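Local structure of cytosolic phospholipase A2 delta (Homo sapiens, 5IZ5) at residues B[434-437]-B[438-442]. The protein hydrolyses glycerophospholipids at the sn-2 position in a calcium-dependent manner, preferring linoleic acid there, and uses an N-terminal C2 domain to associate with lipid membranes. The protein carries 3 engineered substitutions. Numbering follows the deposited sequence.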
loop_
_atom_site.group_PDB
_atom_site.type_symbol
_atom_site.label_atom_id
_atom_site.label_comp_id
_atom_site.label_asym_id
_atom_site.label_seq_id
_atom_site.Cartn_x
_atom_site.Cartn_y
_atom_site.Cartn_z
ATOM N N LEU B 434 -2.417 -12.094 15.142
ATOM C CA LEU B 434 -2.706 -12.509 16.515
ATOM C C LEU B 434 -1.600 -13.393 17.080
ATOM O O LEU B 434 -1.226 -13.279 18.244
ATOM C CB LEU B 434 -4.053 -13.232 16.591
ATOM C CG LEU B 434 -5.280 -12.453 16.097
ATOM C CD1 LEU B 434 -6.511 -13.344 16.109
ATOM C CD2 LEU B 434 -5.514 -11.210 16.935
ATOM N N VAL B 435 -1.082 -14.278 16.241
ATOM C CA VAL B 435 -0.005 -15.168 16.623
ATOM C C VAL B 435 1.297 -14.403 16.872
ATOM O O VAL B 435 1.963 -14.616 17.886
ATOM C CB VAL B 435 0.199 -16.226 15.525
ATOM C CG1 VAL B 435 1.548 -16.920 15.657
ATOM C CG2 VAL B 435 -0.950 -17.223 15.554
ATOM N N LEU B 436 1.640 -13.521 15.943
ATOM C CA LEU B 436 2.814 -12.674 16.087
ATOM C C LEU B 436 2.712 -11.846 17.366
ATOM O O LEU B 436 3.671 -11.767 18.130
ATOM C CB LEU B 436 2.965 -11.754 14.878
ATOM C CG LEU B 436 4.102 -10.741 14.925
ATOM C CD1 LEU B 436 5.452 -11.439 15.048
ATOM C CD2 LEU B 436 4.063 -9.852 13.692
ATOM N N GLU B 437 1.537 -11.264 17.605
ATOM C CA GLU B 437 1.297 -10.494 18.820
ATOM C C GLU B 437 1.564 -11.329 20.064
ATOM O O GLU B 437 2.204 -10.862 21.003
ATOM C CB GLU B 437 -0.138 -9.962 18.855
ATOM C CG GLU B 437 -0.419 -9.015 20.011
ATOM C CD GLU B 437 -1.837 -8.479 20.004
ATOM O OE1 GLU B 437 -2.788 -9.283 19.913
ATOM O OE2 GLU B 437 -2.005 -7.246 20.082
ATOM N N SER B 438 1.054 -12.558 20.067
ATOM C CA SER B 438 1.273 -13.502 21.167
ATOM C C SER B 438 2.766 -13.828 21.384
ATOM O O SER B 438 3.222 -13.953 22.525
ATOM C CB SER B 438 0.472 -14.800 20.922
ATOM O OG SER B 438 -0.883 -14.655 21.311
ATOM N N MET B 439 3.522 -13.959 20.299
ATOM C CA MET B 439 4.938 -14.313 20.397
ATOM C C MET B 439 5.785 -13.148 20.902
ATOM O O MET B 439 6.688 -13.341 21.723
ATOM C CB MET B 439 5.464 -14.804 19.046
ATOM C CG MET B 439 4.825 -16.105 18.594
ATOM S SD MET B 439 5.373 -16.617 16.955
ATOM C CE MET B 439 6.354 -18.031 17.387
ATOM N N LEU B 440 5.483 -11.948 20.417
ATOM C CA LEU B 440 6.227 -10.744 20.791
ATOM C C LEU B 440 5.862 -10.237 22.189
ATOM O O LEU B 440 6.726 -9.721 22.900
ATOM C CB LEU B 440 5.997 -9.634 19.753
ATOM C CG LEU B 440 6.971 -9.494 18.574
ATOM C CD1 LEU B 440 7.567 -10.816 18.116
ATOM C CD2 LEU B 440 6.294 -8.772 17.412
ATOM N N HIS B 441 4.589 -10.358 22.566
ATOM C CA HIS B 441 4.111 -9.817 23.849
ATOM C C HIS B 441 3.359 -10.731 24.807
ATOM O O HIS B 441 3.168 -10.356 25.961
ATOM C CB HIS B 441 3.222 -8.597 23.596
ATOM C CG HIS B 441 3.741 -7.670 22.541
ATOM N ND1 HIS B 441 4.660 -6.679 22.808
ATOM C CD2 HIS B 441 3.461 -7.575 21.220
ATOM C CE1 HIS B 441 4.922 -6.015 21.697
ATOM N NE2 HIS B 441 4.207 -6.537 20.719
ATOM N N GLY B 442 2.897 -11.890 24.357
ATOM C CA GLY B 442 2.107 -12.773 25.218
ATOM C C GLY B 442 0.762 -12.229 25.683
ATOM O O GLY B 442 0.119 -12.825 26.546
#
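The backbone oxygen of L434 is approached by two groups of one residue: S438 N donates a hydrogen bond to it at 3.0 Å, and S438 OG makes a weak, unsettled contact at 3.4 Å. Serine suits this place because its short side chain, with OG beside its own backbone N (chi1 -82°), folds back over the preceding turn, while the main partner of the hydroxyl is that of Y412. The i-to-i+4 pattern continues along the helix; L440 N meets the oxygen of L436 at 2.9 Å, with an N-H...O angle of 163°. L436 and L440, one turn apart, cross at an angle, L436 CD1 lying 3.7 Å from L440 CD2, so two branched leucines make one continuous apolar surface. V435 and M439 run alongside each other, M439 SD reaching V435 CG1 at 4.1 Å; the flexible M439 chain bends at chi3 (110°), and the side chain also packs on K400, W582 and M775. H441 is the last helical residue: its N bonds to E437 O at 2.9 Å, and that oxygen lies at the imidazole edge, 3.5 Å from H441 CD2, while ND1 bonds to Y391. E437 OE2 forms a salt bridge with R523 and accepts a hydrogen bond from M445 N, a buried place suiting a long acidic side chain. G442 adopts positive phi, which glycine tolerates readily, and its N still bonds to S438 O as the helix ends. Within the patatin-clan catalytic domain, the side chain of L436 is about 9 Å from that of the nucleophile S365; V435 and S438 pack on helix 406-422, L436 and L440 on helices 367-375 and 524-531.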